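Local coordinates for CELA1 protein (Mycobacterium tuberculosis, PDB 1UP2), which probably hydrolyses internal beta-1,4-glucosidic bonds of cellulose, as an endoglucanase of glycoside hydrolase family 6, at residues L73-I78 and G99-V104. Numbering follows the deposited sequence.
Sequences LTLYGI and GWIDAV. With IFM (5-hydroxymethyl-3,4-dihydroxypiperidine), chain D.
Leu75 of strand 72-75 packs against three residues of helix 94-108, Trp100, Ile101 and Val104, within a beta-alpha-beta unit that strand 113-117 completes. The unit belongs to the distorted, seven-stranded barrel of family 6 glycoside hydrolases, and the axes of 73-75 and 99-104 run nearly antiparallel (165°) and come within 12.0 Å of each other.

The contact across this gap is apolar and buried. The two methyls of Leu75 diverge: CD1 meets CD1 at the tip of Ile101 at 3.9 Å, CD2 lies 4.0 Å from Trp100 CH2, and Val104 CG1 sits near both. Leu147 of helix 130-147 and Ile115 of the neighbouring strand add to the same hydrophobic layer.

Trp100 spans most of the distance to the chain beyond the strand. It swings its indole off the helix, CG lying anti to the backbone nitrogen (chi1 -169°), and the six-membered ring thereby reaches the backbone at Tyr76 and Gly77; Tyr76 N sits at the ring edge, near its plane, 4.0 Å from Trp100 CH2. Because Gly77 has no side chain, the ring can come close to the main chain; the NH of Gly77 itself is hydrogen-bonded to Glu118. Phe91 and Val53 further enclose the indole, whose NE1 makes a weak hydrogen bond to Phe48 O.

On the other side of the chain from the helix, Tyr76 turns to the sugar-binding cleft. There its ring meets Trp43 edge-to-face and touches a bound glucose unit as well as the piperidine of the inhibitor. The backbone that Trp100 touches on one side thus carries, on the other, a residue that contacts ligand: Tyr76 OH lies 3.3 Å from C5 of the piperidine.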
loop_
_atom_site.group_PDB
_atom_site.type_symbol
_atom_site.label_atom_id
_atom_site.label_comp_id
_atom_site.label_asym_id
_atom_site.label_seq_id
_atom_site.Cartn_x
_atom_site.Cartn_y
_atom_site.Cartn_z
ATOM N N LEU A 73 1.445 -6.798 3.555
ATOM C CA LEU A 73 2.679 -6.059 3.820
ATOM C C LEU A 73 2.884 -5.087 2.678
ATOM O O LEU A 73 2.639 -5.420 1.510
ATOM C CB LEU A 73 3.864 -7.011 3.877
ATOM C CG LEU A 73 3.732 -8.039 5.022
ATOM C CD1 LEU A 73 3.024 -9.286 4.543
ATOM C CD2 LEU A 73 5.045 -8.383 5.589
ATOM N N THR A 74 3.335 -3.890 3.014
ATOM C CA THR A 74 3.701 -2.886 2.035
ATOM C C THR A 74 5.199 -2.620 2.094
ATOM O O THR A 74 5.765 -2.271 3.168
ATOM C CB THR A 74 2.920 -1.603 2.311
ATOM O OG1 THR A 74 1.512 -1.872 2.194
ATOM C CG2 THR A 74 3.222 -0.517 1.247
ATOM N N LEU A 75 5.835 -2.780 0.935
ATOM C CA LEU A 75 7.252 -2.526 0.771
ATOM C C LEU A 75 7.456 -1.105 0.299
ATOM O O LEU A 75 6.978 -0.716 -0.760
ATOM C CB LEU A 75 7.862 -3.548 -0.193
ATOM C CG LEU A 75 7.750 -5.019 0.229
ATOM C CD1 LEU A 75 8.556 -5.871 -0.765
ATOM C CD2 LEU A 75 8.191 -5.277 1.713
ATOM N N TYR A 76 8.157 -0.309 1.095
ATOM C CA TYR A 76 8.311 1.122 0.840
ATOM C C TYR A 76 9.757 1.553 1.117
ATOM O O TYR A 76 10.016 2.405 1.964
ATOM C CB TYR A 76 7.293 1.921 1.693
ATOM C CG TYR A 76 7.095 3.359 1.319
ATOM C CD1 TYR A 76 6.919 3.764 -0.030
ATOM C CD2 TYR A 76 7.002 4.348 2.317
ATOM C CE1 TYR A 76 6.743 5.099 -0.364
ATOM C CE2 TYR A 76 6.864 5.691 1.975
ATOM C CZ TYR A 76 6.725 6.061 0.641
ATOM O OH TYR A 76 6.541 7.410 0.339
ATOM N N GLY A 77 10.702 0.929 0.410
ATOM C CA GLY A 77 12.110 1.177 0.625
ATOM C C GLY A 77 12.902 1.623 -0.609
ATOM O O GLY A 77 14.140 1.621 -0.563
ATOM N N ILE A 78 12.221 2.021 -1.680
ATOM C CA ILE A 78 12.899 2.305 -2.958
ATOM C C ILE A 78 13.889 3.451 -2.811
ATOM O O ILE A 78 13.618 4.412 -2.076
ATOM C CB ILE A 78 11.876 2.625 -4.067
ATOM C CG1 ILE A 78 12.443 2.394 -5.470
ATOM C CG2 ILE A 78 11.342 4.054 -3.948
ATOM C CD1 ILE A 78 12.661 0.937 -5.832
ATOM N N GLY A 99 19.414 -6.405 -1.872
ATOM C CA GLY A 99 19.701 -7.241 -0.708
ATOM C C GLY A 99 18.516 -7.322 0.248
ATOM O O GLY A 99 18.208 -8.381 0.833
ATOM N N TRP A 100 17.801 -6.199 0.336
ATOM C CA TRP A 100 16.588 -6.080 1.132
ATOM C C TRP A 100 15.482 -6.959 0.594
ATOM O O TRP A 100 14.860 -7.705 1.349
ATOM C CB TRP A 100 16.148 -4.616 1.150
ATOM C CG TRP A 100 15.065 -4.275 2.129
ATOM C CD1 TRP A 100 15.123 -4.352 3.491
ATOM C CD2 TRP A 100 13.769 -3.738 1.813
ATOM N NE1 TRP A 100 13.952 -3.872 4.041
ATOM C CE2 TRP A 100 13.092 -3.523 3.037
ATOM C CE3 TRP A 100 13.113 -3.428 0.629
ATOM C CZ2 TRP A 100 11.806 -3.007 3.100
ATOM C CZ3 TRP A 100 11.850 -2.907 0.686
ATOM C CH2 TRP A 100 11.199 -2.709 1.924
ATOM N N ILE A 101 15.260 -6.919 -0.719
ATOM C CA ILE A 101 14.264 -7.774 -1.334
ATOM C C ILE A 101 14.596 -9.261 -1.101
ATOM O O ILE A 101 13.703 -10.061 -0.787
ATOM C CB ILE A 101 14.148 -7.461 -2.833
ATOM C CG1 ILE A 101 13.501 -6.087 -3.042
ATOM C CG2 ILE A 101 13.399 -8.591 -3.546
ATOM C CD1 ILE A 101 12.041 -5.908 -2.434
ATOM N N ASP A 102 15.870 -9.635 -1.273
ATOM C CA ASP A 102 16.273 -11.017 -0.988
ATOM C C ASP A 102 15.899 -11.459 0.432
ATOM O O ASP A 102 15.415 -12.592 0.629
ATOM C CB ASP A 102 17.769 -11.222 -1.191
ATOM C CG ASP A 102 18.192 -11.023 -2.613
ATOM O OD1 ASP A 102 17.333 -10.983 -3.505
ATOM O OD2 ASP A 102 19.379 -10.911 -2.931
ATOM N N ALA A 103 16.153 -10.594 1.407
ATOM C CA ALA A 103 15.848 -10.907 2.792
ATOM C C ALA A 103 14.352 -10.994 3.021
ATOM O O ALA A 103 13.891 -11.854 3.746
ATOM C CB ALA A 103 16.442 -9.860 3.710
ATOM N N VAL A 104 13.582 -10.087 2.422
ATOM C CA VAL A 104 12.123 -10.186 2.526
ATOM C C VAL A 104 11.632 -11.530 1.992
ATOM O O VAL A 104 10.831 -12.205 2.657
ATOM C CB VAL A 104 11.402 -9.026 1.830
ATOM C CG1 VAL A 104 9.877 -9.235 1.823
ATOM C CG2 VAL A 104 11.736 -7.739 2.528
HETATM O O4 IFM D . 3.364 8.041 4.143
HETATM C C4 IFM D . 2.618 8.000 2.915
HETATM C C3 IFM D . 1.779 9.251 2.935
HETATM O O3 IFM D . 0.643 9.045 3.779
HETATM C C2 IFM D . 1.395 9.697 1.531
HETATM N N IFM D . 2.559 10.030 0.703
HETATM C C1 IFM D . 3.790 9.303 1.001
HETATM C C5 IFM D . 3.575 7.944 1.699
HETATM C C6 IFM D . 3.176 6.858 0.715
HETATM O O6 IFM D . 1.822 6.919 0.340
#